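Local coordinates for protein histidinol-phosphatase (Listeria monocytogenes serotype 4b str. H7858, PDB 6NLR) that probably hydrolyses L-histidinol phosphate to histidinol and phosphate in histidine biosynthesis, using a trinuclear metal centre in a PHP-family barrel, at residues L211-T225 and L245-D258. Sequence-based numbering, arbitrary orientation.
With CO (cobalt (II) ion), chain F.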
loop_
_atom_site.group_PDB
_atom_site.type_symbol
_atom_site.label_atom_id
_atom_site.label_comp_id
_atom_site.label_asym_id
_atom_site.label_seq_id
_atom_site.Cartn_x
_atom_site.Cartn_y
_atom_site.Cartn_z
ATOM N N LEU A 211 -6.304 14.862 -3.661
ATOM C CA LEU A 211 -5.194 15.556 -2.947
ATOM C C LEU A 211 -5.764 16.650 -2.035
ATOM O O LEU A 211 -5.244 16.768 -0.906
ATOM C CB LEU A 211 -4.173 16.111 -3.940
ATOM C CG LEU A 211 -3.406 15.032 -4.712
ATOM C CD1 LEU A 211 -2.465 15.668 -5.711
ATOM C CD2 LEU A 211 -2.643 14.102 -3.758
ATOM N N ALA A 212 -6.779 17.400 -2.477
ATOM C CA ALA A 212 -7.421 18.460 -1.657
ATOM C C ALA A 212 -7.944 17.821 -0.363
ATOM O O ALA A 212 -7.756 18.426 0.722
ATOM C CB ALA A 212 -8.532 19.171 -2.414
ATOM N N LEU A 213 -8.514 16.622 -0.457
ATOM C CA LEU A 213 -9.141 15.925 0.691
ATOM C C LEU A 213 -8.051 15.379 1.630
ATOM O O LEU A 213 -8.169 15.536 2.863
ATOM C CB LEU A 213 -10.046 14.841 0.114
ATOM C CG LEU A 213 -11.045 14.227 1.078
ATOM C CD1 LEU A 213 -11.985 15.292 1.648
ATOM C CD2 LEU A 213 -11.806 13.131 0.357
ATOM N N VAL A 214 -6.985 14.804 1.076
ATOM C CA VAL A 214 -5.787 14.393 1.860
ATOM C C VAL A 214 -5.279 15.591 2.668
ATOM O O VAL A 214 -4.988 15.437 3.868
ATOM C CB VAL A 214 -4.685 13.825 0.949
ATOM C CG1 VAL A 214 -3.358 13.746 1.657
ATOM C CG2 VAL A 214 -5.072 12.470 0.399
ATOM N N LYS A 215 -5.128 16.742 2.041
ATOM C CA LYS A 215 -4.638 17.948 2.750
ATOM C C LYS A 215 -5.632 18.353 3.857
ATOM O O LYS A 215 -5.200 18.622 4.997
ATOM C CB LYS A 215 -4.419 19.112 1.780
ATOM C CG LYS A 215 -3.872 20.376 2.438
ATOM C CD LYS A 215 -2.616 20.106 3.262
ATOM C CE LYS A 215 -2.003 21.353 3.854
ATOM N NZ LYS A 215 -0.722 21.001 4.511
ATOM N N LYS A 216 -6.916 18.422 3.535
ATOM C CA LYS A 216 -7.975 18.818 4.500
ATOM C C LYS A 216 -7.968 17.860 5.708
ATOM O O LYS A 216 -8.143 18.330 6.834
ATOM C CB LYS A 216 -9.320 18.815 3.780
ATOM C CG LYS A 216 -10.509 19.280 4.606
ATOM C CD LYS A 216 -11.799 18.570 4.208
ATOM C CE LYS A 216 -12.969 18.983 5.072
ATOM N NZ LYS A 216 -13.251 20.427 4.924
ATOM N N ARG A 217 -7.723 16.570 5.486
ATOM C CA ARG A 217 -7.723 15.538 6.559
ATOM C C ARG A 217 -6.376 15.521 7.304
ATOM O O ARG A 217 -6.282 14.826 8.334
ATOM C CB ARG A 217 -7.993 14.178 5.927
ATOM C CG ARG A 217 -9.438 13.913 5.546
ATOM C CD ARG A 217 -9.974 13.381 6.836
ATOM N NE ARG A 217 -10.829 12.273 6.602
ATOM C CZ ARG A 217 -11.425 11.579 7.546
ATOM N NH1 ARG A 217 -11.244 11.892 8.820
ATOM N NH2 ARG A 217 -12.198 10.569 7.190
ATOM N N ASP A 218 -5.373 16.254 6.804
ATOM C CA ASP A 218 -4.005 16.296 7.373
ATOM C C ASP A 218 -3.379 14.897 7.281
ATOM O O ASP A 218 -2.678 14.482 8.216
ATOM C CB ASP A 218 -4.024 16.792 8.817
ATOM C CG ASP A 218 -2.697 17.369 9.275
ATOM O OD1 ASP A 218 -2.047 18.056 8.467
ATOM O OD2 ASP A 218 -2.339 17.160 10.448
ATOM N N TYR A 219 -3.642 14.201 6.182
ATOM C CA TYR A 219 -3.092 12.858 5.898
ATOM C C TYR A 219 -1.755 13.028 5.177
ATOM O O TYR A 219 -1.361 14.160 4.816
ATOM C CB TYR A 219 -4.084 12.022 5.096
ATOM C CG TYR A 219 -5.285 11.483 5.833
ATOM C CD1 TYR A 219 -5.460 11.631 7.203
ATOM C CD2 TYR A 219 -6.245 10.760 5.141
ATOM C CE1 TYR A 219 -6.564 11.094 7.851
ATOM C CE2 TYR A 219 -7.358 10.234 5.771
ATOM C CZ TYR A 219 -7.530 10.415 7.132
ATOM O OH TYR A 219 -8.614 9.867 7.743
ATOM N N GLU A 220 -1.061 11.921 4.958
ATOM C CA GLU A 220 0.192 11.954 4.171
ATOM C C GLU A 220 0.134 10.815 3.162
ATOM O O GLU A 220 -0.822 10.006 3.220
ATOM C CB GLU A 220 1.403 11.914 5.111
ATOM C CG GLU A 220 1.432 10.699 5.996
ATOM C CD GLU A 220 2.588 10.624 6.993
ATOM O OE1 GLU A 220 3.303 11.659 7.161
ATOM O OE2 GLU A 220 2.751 9.529 7.625
ATOM N N LEU A 221 1.116 10.763 2.265
ATOM C CA LEU A 221 1.155 9.785 1.159
ATOM C C LEU A 221 2.410 8.921 1.256
ATOM O O LEU A 221 3.493 9.443 1.569
ATOM C CB LEU A 221 1.084 10.524 -0.175
ATOM C CG LEU A 221 -0.224 11.270 -0.411
ATOM C CD1 LEU A 221 -0.165 12.088 -1.689
ATOM C CD2 LEU A 221 -1.380 10.285 -0.419
ATOM N N ASP A 222 2.199 7.621 1.019
ATOM C CA ASP A 222 3.207 6.572 0.722
ATOM C C ASP A 222 3.837 6.930 -0.623
ATOM O O ASP A 222 3.109 6.881 -1.636
ATOM C CB ASP A 222 2.480 5.225 0.739
ATOM C CG ASP A 222 3.266 3.947 0.462
ATOM O OD1 ASP A 222 4.382 3.823 0.989
ATOM O OD2 ASP A 222 2.697 3.051 -0.238
ATOM N N PHE A 223 5.103 7.334 -0.645
ATOM C CA PHE A 223 5.856 7.515 -1.912
ATOM C C PHE A 223 6.509 6.161 -2.183
ATOM O O PHE A 223 7.593 5.862 -1.640
ATOM C CB PHE A 223 6.872 8.656 -1.851
ATOM C CG PHE A 223 7.621 8.858 -3.146
ATOM C CD1 PHE A 223 8.672 8.018 -3.515
ATOM C CD2 PHE A 223 7.275 9.877 -4.011
ATOM C CE1 PHE A 223 9.367 8.207 -4.695
ATOM C CE2 PHE A 223 7.962 10.055 -5.207
ATOM C CZ PHE A 223 9.004 9.221 -5.552
ATOM N N ASN A 224 5.818 5.342 -2.973
ATOM C CA ASN A 224 6.089 3.888 -3.072
ATOM C C ASN A 224 6.914 3.591 -4.343
ATOM O O ASN A 224 6.442 3.865 -5.465
ATOM C CB ASN A 224 4.766 3.159 -2.930
ATOM C CG ASN A 224 4.901 1.659 -2.825
ATOM O OD1 ASN A 224 5.662 1.047 -3.578
ATOM N ND2 ASN A 224 4.159 1.079 -1.891
ATOM N N THR A 225 8.111 3.043 -4.169
ATOM C CA THR A 225 9.084 2.785 -5.259
ATOM C C THR A 225 8.938 1.377 -5.835
ATOM O O THR A 225 9.616 1.092 -6.846
ATOM C CB THR A 225 10.515 3.067 -4.797
ATOM O OG1 THR A 225 10.787 2.203 -3.676
ATOM C CG2 THR A 225 10.679 4.539 -4.458
ATOM N N LEU A 245 1.860 18.231 -7.583
ATOM C CA LEU A 245 0.577 18.760 -7.044
ATOM C C LEU A 245 0.542 18.550 -5.524
ATOM O O LEU A 245 0.239 19.515 -4.807
ATOM C CB LEU A 245 -0.617 18.093 -7.720
ATOM C CG LEU A 245 -0.773 18.393 -9.211
ATOM C CD1 LEU A 245 -1.850 17.523 -9.839
ATOM C CD2 LEU A 245 -1.034 19.873 -9.464
ATOM N N ALA A 246 0.883 17.351 -5.040
ATOM C CA ALA A 246 0.808 17.032 -3.593
ATOM C C ALA A 246 1.775 17.949 -2.841
ATOM O O ALA A 246 1.363 18.546 -1.826
ATOM C CB ALA A 246 1.055 15.562 -3.320
ATOM N N SER A 247 3.004 18.123 -3.333
ATOM C CA SER A 247 4.024 18.992 -2.682
ATOM C C SER A 247 3.559 20.452 -2.655
ATOM O O SER A 247 3.763 21.107 -1.618
ATOM C CB SER A 247 5.369 18.843 -3.320
ATOM O OG SER A 247 5.805 17.499 -3.144
ATOM N N GLU A 248 2.963 20.944 -3.734
ATOM C CA GLU A 248 2.382 22.312 -3.807
ATOM C C GLU A 248 1.307 22.483 -2.720
ATOM O O GLU A 248 1.194 23.581 -2.183
ATOM C CB GLU A 248 1.777 22.573 -5.185
ATOM C CG GLU A 248 2.786 22.883 -6.272
ATOM C CD GLU A 248 2.179 23.009 -7.672
ATOM O OE1 GLU A 248 0.908 23.027 -7.794
ATOM O OE2 GLU A 248 2.969 23.115 -8.648
ATOM N N LEU A 249 0.555 21.432 -2.382
ATOM C CA LEU A 249 -0.453 21.471 -1.280
ATOM C C LEU A 249 0.221 21.206 0.075
ATOM O O LEU A 249 -0.471 21.148 1.056
ATOM C CB LEU A 249 -1.552 20.439 -1.578
ATOM C CG LEU A 249 -2.452 20.783 -2.768
ATOM C CD1 LEU A 249 -3.354 19.632 -3.147
ATOM C CD2 LEU A 249 -3.293 22.007 -2.476
ATOM N N GLN A 250 1.536 21.017 0.105
ATOM C CA GLN A 250 2.342 20.666 1.305
ATOM C C GLN A 250 1.812 19.397 1.973
ATOM O O GLN A 250 1.769 19.340 3.184
ATOM C CB GLN A 250 2.364 21.858 2.254
ATOM C CG GLN A 250 2.915 23.106 1.595
ATOM C CD GLN A 250 2.714 24.231 2.564
ATOM O OE1 GLN A 250 1.674 24.871 2.550
ATOM N NE2 GLN A 250 3.659 24.399 3.475
ATOM N N ILE A 251 1.427 18.405 1.182
ATOM C CA ILE A 251 1.126 17.041 1.680
ATOM C C ILE A 251 2.469 16.328 1.858
ATOM O O ILE A 251 3.250 16.198 0.903
ATOM C CB ILE A 251 0.220 16.283 0.709
ATOM C CG1 ILE A 251 -1.151 16.953 0.540
ATOM C CG2 ILE A 251 0.127 14.831 1.130
ATOM C CD1 ILE A 251 -1.954 16.460 -0.672
ATOM N N PRO A 252 2.769 15.822 3.068
ATOM C CA PRO A 252 4.005 15.093 3.298
ATOM C C PRO A 252 3.978 13.749 2.570
ATOM O O PRO A 252 2.939 13.102 2.506
ATOM C CB PRO A 252 4.078 14.863 4.815
ATOM C CG PRO A 252 3.022 15.809 5.389
ATOM C CD PRO A 252 1.976 15.951 4.297
ATOM N N PHE A 253 5.160 13.355 2.107
ATOM C CA PHE A 253 5.466 12.014 1.552
ATOM C C PHE A 253 6.406 11.300 2.515
ATOM O O PHE A 253 7.268 11.940 3.072
ATOM C CB PHE A 253 6.110 12.137 0.169
ATOM C CG PHE A 253 5.136 12.401 -0.947
ATOM C CD1 PHE A 253 4.381 11.365 -1.482
ATOM C CD2 PHE A 253 4.960 13.685 -1.443
ATOM C CE1 PHE A 253 3.487 11.616 -2.506
ATOM C CE2 PHE A 253 4.083 13.926 -2.480
ATOM C CZ PHE A 253 3.349 12.889 -3.012
ATOM N N VAL A 254 6.191 10.001 2.699
ATOM C CA VAL A 254 7.160 9.086 3.353
ATOM C C VAL A 254 7.569 8.040 2.315
ATOM O O VAL A 254 6.675 7.345 1.794
ATOM C CB VAL A 254 6.541 8.430 4.600
ATOM C CG1 VAL A 254 7.553 7.545 5.315
ATOM C CG2 VAL A 254 5.936 9.471 5.537
ATOM N N TYR A 255 8.864 7.953 2.030
ATOM C CA TYR A 255 9.467 6.881 1.196
ATOM C C TYR A 255 8.981 5.525 1.694
ATOM O O TYR A 255 9.040 5.293 2.902
ATOM C CB TYR A 255 10.988 6.912 1.254
ATOM C CG TYR A 255 11.655 5.665 0.715
ATOM C CD1 TYR A 255 11.762 5.440 -0.647
ATOM C CD2 TYR A 255 12.174 4.700 1.567
ATOM C CE1 TYR A 255 12.387 4.308 -1.148
ATOM C CE2 TYR A 255 12.820 3.567 1.089
ATOM C CZ TYR A 255 12.942 3.380 -0.283
ATOM O OH TYR A 255 13.550 2.266 -0.775
ATOM N N GLY A 256 8.516 4.682 0.783
ATOM C CA GLY A 256 8.110 3.289 1.054
ATOM C C GLY A 256 8.689 2.366 -0.004
ATOM O O GLY A 256 8.302 2.532 -1.182
ATOM N N SER A 257 9.595 1.458 0.393
ATOM C CA SER A 257 10.218 0.430 -0.481
ATOM C C SER A 257 9.193 -0.653 -0.834
ATOM O O SER A 257 9.370 -1.333 -1.844
ATOM C CB SER A 257 11.416 -0.196 0.204
ATOM O OG SER A 257 11.027 -0.897 1.398
ATOM N N ASP A 258 8.177 -0.838 0.001
ATOM C CA ASP A 258 7.264 -2.007 -0.076
ATOM C C ASP A 258 8.089 -3.308 -0.082
ATOM O O ASP A 258 7.743 -4.229 -0.841
ATOM C CB ASP A 258 6.344 -1.894 -1.287
ATOM C CG ASP A 258 4.923 -2.309 -0.975
ATOM O OD1 ASP A 258 4.746 -3.119 -0.055
ATOM O OD2 ASP A 258 4.009 -1.779 -1.622
HETATM CO CO CO F . 2.784 -3.254 0.974
HETATM O O HOH W 1 5.381 4.974 3.280
HETATM O O HOH W 2 1.620 -2.447 -0.717
#
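Leu-221 and Phe-223 reach across to Pro-252, Val-254 and Gly-256 through backbone hydrogen bonds that pair strands 220-224 and 253-256 in parallel. Leu-221 N donates to Pro-252 O (3.0 Å), Val-254 N to Leu-221 O, Phe-223 N to Val-254 O and Gly-256 N to Phe-223 O; Thr-225 N adds a last bond to Gly-256 O.

Polar side chains gather at the C-terminal ends. The amide of Asn-224 spends both N-H groups on carboxylates: ND2 gives a nearly straight bond (172°) to Asp-258 OD2 at 2.9 Å, and another to Asp-222 OD2 at 3.0 Å, which also accepts the backbone N-H of manganese-binding His-181. This double grip fixes the amide's rotation and probably helps to position Asp-258, whose OD1 binds the cobalt ion at 2.2 Å; His-6, His-8 and Glu-93 are further ligands. Asn-224 is thus a second-shell residue of the metal centre.

Leu-221, Phe-223 and Phe-253 share the sheet face opposite Asp-222 and Asn-224. Phe-223 and Phe-253 form an offset T-shaped (edge-to-face) pair, the edge of Phe-223 toward the face of Phe-253, planes at 87°, while Leu-221 CB lies 3.5 Å from Phe-253 CE1. At the strands' N-terminal ends, with CG1 anti to its carbonyl carbon (chi1 -63°), Ile-251 sends CD1 toward Leu-211 and CG2 to Val-214 CG1 (3.7 Å). Leu-211 also packs on Leu-245, Ala-246 and Leu-249.

Helix 240-248 links the two strands in a beta-alpha-beta crossover of the barrel; Met-179 pairs with strand 220-224 on its other edge, and helix 269-276 touches both phenylalanines.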